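Local atomic coordinates of putative citrate lyase, alfa subunit (Streptococcus mutans, PDB entry 2HJ0), a protein that belongs to the citrate lyase alpha subunit (CitF) family, an alpha/beta protein built round two mixed beta-sheets. Residues S123-S135 with S389-C401. Residues are numbered along the deposited sequence; the frame is centred on the assembly and turned at random.
Sequences SSGLRDKVGAAIS and SDGVIRGASGGHC
The two guanidinium groups of R127 and R394 are used differently: A396 CB lies over one face of R127, offset toward its rim, with NH1 of R127 3.9 Å from that CB and R394 O at the edge, whereas R394 meets acidic oxygens at its edge, near its plane. A citric acid, probably from the crystallisation liquor, lies about 3 Å from the R127 side chain (nearest atoms). The setting is the beta-alpha-beta crossover from strand 118-123 through helix 127-135 to strand 143-145 in a mixed beta-sheet, lined here by the loop 391-398, which leads to helix 400-406 beside the second sheet. R394 bends at chi3 (57°), and its NH1 gives a weak bond of 3.2 Å to D128 OD1, the carboxylate and guanidinium planes being 30° apart; D390 OD1 extends the network through a weak contact with R394 NH2, while D128 OD2 is held by N104 ND2. Further along, S124 grips this loop twice. Its carbonyl O accepts S397 N at 2.9 Å, and its OG, set anti to the backbone N (chi1 171°), receives G398 N at 2.7 Å. Between these ends the backbones of G125 and A396 form a single beta bridge. I393 aims CG2 at L126 CD1, 4.0 Å away, and at G131 CA. Further along the helix, V392 CG1 packs on A132 CA and S135 CB, and S135 OG takes a weak bond from I393 N at 3.3 Å.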
ATOM      1  N   SER A 123       6.420  -5.002  22.372  1.00 11.03           N
ATOM      2  CA  SER A 123       5.121  -4.394  22.089  1.00 13.79           C
ATOM      3  C   SER A 123       4.920  -3.057  22.777  1.00 13.69           C
ATOM      4  O   SER A 123       5.844  -2.497  23.378  1.00 13.73           O
ATOM      5  CB  SER A 123       3.969  -5.335  22.457  1.00 14.63           C
ATOM      6  OG  SER A 123       3.752  -5.391  23.845  1.00 18.33           O
ATOM      7  N   SER A 124       3.700  -2.544  22.661  1.00 13.01           N
ATOM      8  CA  SER A 124       3.354  -1.266  23.251  1.00 13.00           C
ATOM      9  C   SER A 124       3.119  -1.445  24.741  1.00 12.82           C
ATOM     10  O   SER A 124       3.664  -0.707  25.565  1.00 12.54           O
ATOM     11  CB  SER A 124       2.100  -0.701  22.569  1.00 12.92           C
ATOM     12  OG  SER A 124       1.600   0.437  23.253  1.00 12.37           O
ATOM     13  N   GLY A 125       2.317  -2.444  25.090  1.00 11.95           N
ATOM     14  CA  GLY A 125       2.034  -2.673  26.492  1.00 12.56           C
ATOM     15  C   GLY A 125       1.826  -4.125  26.854  1.00 12.74           C
ATOM     16  O   GLY A 125       1.837  -5.004  26.000  1.00 13.14           O
ATOM     17  N   LEU A 126       1.628  -4.385  28.132  1.00 13.54           N
ATOM     18  CA  LEU A 126       1.426  -5.751  28.559  1.00 16.67           C
ATOM     19  C   LEU A 126       0.147  -5.843  29.383  1.00 19.57           C
ATOM     20  O   LEU A 126      -0.410  -6.926  29.555  1.00 21.23           O
ATOM     21  CB  LEU A 126       2.643  -6.215  29.371  1.00 14.73           C
ATOM     22  CG  LEU A 126       4.006  -6.049  28.687  1.00 11.41           C
ATOM     23  CD1 LEU A 126       5.106  -6.302  29.691  1.00  9.81           C
ATOM     24  CD2 LEU A 126       4.121  -6.991  27.502  1.00  8.84           C
ATOM     25  N   ARG A 127      -0.320  -4.692  29.867  1.00 21.98           N
ATOM     26  CA  ARG A 127      -1.525  -4.582  30.698  1.00 23.44           C
ATOM     27  C   ARG A 127      -1.357  -5.295  32.032  1.00 24.32           C
ATOM     28  O   ARG A 127      -0.276  -5.775  32.357  1.00 23.47           O
ATOM     29  CB  ARG A 127      -2.774  -5.124  29.979  1.00 23.95           C
ATOM     30  CG  ARG A 127      -3.221  -4.332  28.746  1.00 27.78           C
ATOM     31  CD  ARG A 127      -3.367  -2.825  29.017  1.00 30.07           C
ATOM     32  NE  ARG A 127      -3.546  -2.042  27.783  1.00 31.19           N
ATOM     33  CZ  ARG A 127      -3.464  -0.713  27.715  1.00 31.88           C
ATOM     34  NH1 ARG A 127      -3.640  -0.090  26.558  1.00 30.84           N
ATOM     35  NH2 ARG A 127      -3.197  -0.002  28.807  1.00 32.39           N
ATOM     36  N   ASP A 128      -2.450  -5.362  32.784  1.00 26.44           N
ATOM     37  CA  ASP A 128      -2.497  -5.967  34.116  1.00 27.67           C
ATOM     38  C   ASP A 128      -1.847  -7.339  34.314  1.00 27.37           C
ATOM     39  O   ASP A 128      -0.779  -7.444  34.920  1.00 27.63           O
ATOM     40  CB  ASP A 128      -3.956  -6.024  34.585  1.00 29.12           C
ATOM     41  CG  ASP A 128      -4.651  -4.659  34.531  1.00 32.32           C
ATOM     42  OD1 ASP A 128      -4.141  -3.690  35.153  1.00 33.72           O
ATOM     43  OD2 ASP A 128      -5.713  -4.554  33.876  1.00 32.75           O
ATOM     44  N   LYS A 129      -2.505  -8.383  33.818  1.00 26.91           N
ATOM     45  CA  LYS A 129      -2.033  -9.759  33.963  1.00 25.83           C
ATOM     46  C   LYS A 129      -0.642 -10.077  33.411  1.00 25.09           C
ATOM     47  O   LYS A 129       0.260 -10.436  34.171  1.00 24.92           O
ATOM     48  CB  LYS A 129      -3.062 -10.717  33.358  1.00 26.12           C
ATOM     49  CG  LYS A 129      -4.473 -10.444  33.835  1.00 26.86           C
ATOM     50  CD  LYS A 129      -5.367 -11.664  33.717  1.00 27.89           C
ATOM     51  CE  LYS A 129      -6.740 -11.366  34.306  1.00 28.97           C
ATOM     52  NZ  LYS A 129      -6.626 -10.762  35.675  1.00 28.52           N
ATOM     53  N   VAL A 130      -0.458  -9.965  32.099  1.00 24.20           N
ATOM     54  CA  VAL A 130       0.850 -10.262  31.519  1.00 23.34           C
ATOM     55  C   VAL A 130       1.928  -9.369  32.131  1.00 22.93           C
ATOM     56  O   VAL A 130       3.017  -9.839  32.459  1.00 23.06           O
ATOM     57  CB  VAL A 130       0.857 -10.069  29.982  1.00 23.18           C
ATOM     58  CG1 VAL A 130       2.254 -10.333  29.426  1.00 19.63           C
ATOM     59  CG2 VAL A 130      -0.149 -11.006  29.337  1.00 22.20           C
ATOM     60  N   GLY A 131       1.615  -8.087  32.285  1.00 21.72           N
ATOM     61  CA  GLY A 131       2.563  -7.153  32.861  1.00 21.53           C
ATOM     62  C   GLY A 131       2.956  -7.519  34.280  1.00 20.52           C
ATOM     63  O   GLY A 131       4.116  -7.356  34.666  1.00 20.87           O
ATOM     64  N   ALA A 132       1.990  -8.002  35.056  1.00 19.99           N
ATOM     65  CA  ALA A 132       2.222  -8.417  36.442  1.00 19.46           C
ATOM     66  C   ALA A 132       3.256  -9.525  36.435  1.00 18.36           C
ATOM     67  O   ALA A 132       4.269  -9.445  37.123  1.00 18.54           O
ATOM     68  CB  ALA A 132       0.933  -8.923  37.066  1.00 17.69           C
ATOM     69  N   ALA A 133       2.990 -10.563  35.651  1.00 18.17           N
ATOM     70  CA  ALA A 133       3.923 -11.674  35.538  1.00 18.16           C
ATOM     71  C   ALA A 133       5.325 -11.153  35.184  1.00 18.59           C
ATOM     72  O   ALA A 133       6.279 -11.354  35.940  1.00 18.36           O
ATOM     73  CB  ALA A 133       3.443 -12.657  34.484  1.00 15.86           C
ATOM     74  N   ILE A 134       5.454 -10.477  34.044  1.00 18.62           N
ATOM     75  CA  ILE A 134       6.749  -9.951  33.626  1.00 19.01           C
ATOM     76  C   ILE A 134       7.467  -9.144  34.703  1.00 20.58           C
ATOM     77  O   ILE A 134       8.693  -9.170  34.804  1.00 21.02           O
ATOM     78  CB  ILE A 134       6.609  -9.074  32.391  1.00 16.84           C
ATOM     79  CG1 ILE A 134       6.226  -9.943  31.205  1.00 16.35           C
ATOM     80  CG2 ILE A 134       7.912  -8.347  32.119  1.00 16.06           C
ATOM     81  CD1 ILE A 134       7.278 -10.956  30.843  1.00 16.92           C
ATOM     82  N   SER A 135       6.692  -8.447  35.518  1.00 21.04           N
ATOM     83  CA  SER A 135       7.251  -7.618  36.568  1.00 21.70           C
ATOM     84  C   SER A 135       7.820  -8.442  37.724  1.00 23.15           C
ATOM     85  O   SER A 135       8.599  -7.935  38.526  1.00 21.98           O
ATOM     86  CB  SER A 135       6.172  -6.661  37.081  1.00 21.06           C
ATOM     87  OG  SER A 135       6.696  -5.371  37.333  1.00 23.29           O
ATOM     88  N   SER A 389       1.902   2.933  40.766  1.00 22.30           N
ATOM     89  CA  SER A 389       2.442   3.275  42.075  1.00 23.20           C
ATOM     90  C   SER A 389       3.246   2.128  42.668  1.00 23.61           C
ATOM     91  O   SER A 389       4.335   2.337  43.195  1.00 23.23           O
ATOM     92  CB  SER A 389       1.300   3.664  43.010  1.00 22.43           C
ATOM     93  OG  SER A 389       0.230   2.751  42.880  1.00 22.31           O
ATOM     94  N   ASP A 390       2.708   0.918  42.575  1.00 24.99           N
ATOM     95  CA  ASP A 390       3.396  -0.255  43.097  1.00 26.61           C
ATOM     96  C   ASP A 390       4.582  -0.669  42.217  1.00 26.06           C
ATOM     97  O   ASP A 390       5.198  -1.706  42.448  1.00 26.01           O
ATOM     98  CB  ASP A 390       2.420  -1.425  43.232  1.00 27.73           C
ATOM     99  CG  ASP A 390       1.790  -1.802  41.911  1.00 30.03           C
ATOM    100  OD1 ASP A 390       1.041  -2.800  41.864  1.00 29.59           O
ATOM    101  OD2 ASP A 390       2.041  -1.096  40.908  1.00 32.27           O
ATOM    102  N   GLY A 391       4.891   0.139  41.206  1.00 26.04           N
ATOM    103  CA  GLY A 391       6.020  -0.155  40.336  1.00 25.80           C
ATOM    104  C   GLY A 391       5.809  -1.314  39.382  1.00 25.49           C
ATOM    105  O   GLY A 391       6.680  -1.653  38.590  1.00 25.65           O
ATOM    106  N   VAL A 392       4.639  -1.923  39.459  1.00 26.06           N
ATOM    107  CA  VAL A 392       4.298  -3.046  38.605  1.00 25.85           C
ATOM    108  C   VAL A 392       3.885  -2.590  37.207  1.00 27.55           C
ATOM    109  O   VAL A 392       3.027  -1.719  37.060  1.00 29.06           O
ATOM    110  CB  VAL A 392       3.126  -3.821  39.197  1.00 23.84           C
ATOM    111  CG1 VAL A 392       2.760  -4.982  38.298  1.00 22.66           C
ATOM    112  CG2 VAL A 392       3.472  -4.287  40.588  1.00 24.24           C
ATOM    113  N   ILE A 393       4.477  -3.176  36.173  1.00 27.59           N
ATOM    114  CA  ILE A 393       4.101  -2.806  34.815  1.00 27.32           C
ATOM    115  C   ILE A 393       2.618  -3.099  34.608  1.00 27.84           C
ATOM    116  O   ILE A 393       2.123  -4.124  35.062  1.00 30.06           O
ATOM    117  CB  ILE A 393       4.889  -3.607  33.779  1.00 27.11           C
ATOM    118  CG1 ILE A 393       6.311  -3.052  33.676  1.00 26.22           C
ATOM    119  CG2 ILE A 393       4.141  -3.602  32.449  1.00 26.37           C
ATOM    120  CD1 ILE A 393       7.131  -3.687  32.591  1.00 25.02           C
ATOM    121  N   ARG A 394       1.909  -2.206  33.928  1.00 27.12           N
ATOM    122  CA  ARG A 394       0.486  -2.410  33.666  1.00 25.28           C
ATOM    123  C   ARG A 394      -0.017  -1.383  32.666  1.00 23.22           C
ATOM    124  O   ARG A 394      -1.206  -1.339  32.355  1.00 24.03           O
ATOM    125  CB  ARG A 394      -0.327  -2.313  34.961  1.00 26.54           C
ATOM    126  CG  ARG A 394      -0.272  -0.949  35.637  1.00 30.19           C
ATOM    127  CD  ARG A 394      -0.941  -0.952  37.010  1.00 32.38           C
ATOM    128  NE  ARG A 394      -0.358  -1.941  37.933  1.00 33.72           N
ATOM    129  CZ  ARG A 394      -0.693  -3.231  37.992  1.00 33.68           C
ATOM    130  NH1 ARG A 394      -1.617  -3.725  37.177  1.00 34.62           N
ATOM    131  NH2 ARG A 394      -0.123  -4.022  38.886  1.00 33.17           N
ATOM    132  N   GLY A 395       0.900  -0.566  32.160  1.00 20.97           N
ATOM    133  CA  GLY A 395       0.534   0.461  31.206  1.00 19.13           C
ATOM    134  C   GLY A 395       0.828   0.114  29.762  1.00 18.41           C
ATOM    135  O   GLY A 395       0.747  -1.044  29.354  1.00 19.11           O
ATOM    136  N   ALA A 396       1.160   1.136  28.982  1.00 17.71           N
ATOM    137  CA  ALA A 396       1.473   0.969  27.571  1.00 16.65           C
ATOM    138  C   ALA A 396       2.062   2.253  27.008  1.00 16.00           C
ATOM    139  O   ALA A 396       1.613   3.362  27.324  1.00 15.06           O
ATOM    140  CB  ALA A 396       0.229   0.601  26.805  1.00 15.89           C
ATOM    141  N   SER A 397       3.073   2.094  26.164  1.00 14.80           N
ATOM    142  CA  SER A 397       3.722   3.237  25.536  1.00 13.63           C
ATOM    143  C   SER A 397       2.805   3.888  24.481  1.00 12.47           C
ATOM    144  O   SER A 397       2.732   5.113  24.376  1.00  9.69           O
ATOM    145  CB  SER A 397       5.034   2.791  24.890  1.00 12.55           C
ATOM    146  OG  SER A 397       5.748   3.903  24.382  1.00 15.32           O
ATOM    147  N   GLY A 398       2.106   3.058  23.711  1.00 11.58           N
ATOM    148  CA  GLY A 398       1.223   3.577  22.689  1.00 11.50           C
ATOM    149  C   GLY A 398       1.909   4.608  21.810  1.00 12.21           C
ATOM    150  O   GLY A 398       3.069   4.443  21.436  1.00 10.89           O
ATOM    151  N   GLY A 399       1.191   5.676  21.474  1.00 11.26           N
ATOM    152  CA  GLY A 399       1.768   6.709  20.639  1.00 10.30           C
ATOM    153  C   GLY A 399       2.088   7.948  21.454  1.00 10.13           C
ATOM    154  O   GLY A 399       2.389   9.015  20.911  1.00 11.66           O
ATOM    155  N   HIS A 400       2.030   7.794  22.768  1.00  8.76           N
ATOM    156  CA  HIS A 400       2.282   8.886  23.690  1.00  8.59           C
ATOM    157  C   HIS A 400       3.550   9.695  23.371  1.00 10.21           C
ATOM    158  O   HIS A 400       3.462  10.855  22.969  1.00 11.07           O
ATOM    159  CB  HIS A 400       2.339   8.335  25.106  1.00  5.28           C
ATOM    160  CG  HIS A 400       2.052   9.352  26.159  1.00  3.81           C
ATOM    161  ND1 HIS A 400       2.950  10.336  26.511  1.00  3.08           N
ATOM    162  CD2 HIS A 400       0.980   9.511  26.971  1.00  3.20           C
ATOM    163  CE1 HIS A 400       2.447  11.052  27.504  1.00  2.26           C
ATOM    164  NE2 HIS A 400       1.253  10.572  27.802  1.00  1.23           N
ATOM    165  N   CYS A 401       4.728   9.107  23.537  1.00 11.16           N
ATOM    166  CA  CYS A 401       5.937   9.860  23.240  1.00 11.54           C
ATOM    167  C   CYS A 401       5.998  10.229  21.754  1.00 12.04           C
ATOM    168  O   CYS A 401       6.709  11.155  21.381  1.00 12.89           O
ATOM    169  CB  CYS A 401       7.193   9.073  23.633  1.00 10.91           C
ATOM    170  SG  CYS A 401       7.685   7.755  22.499  1.00 12.72           S
TER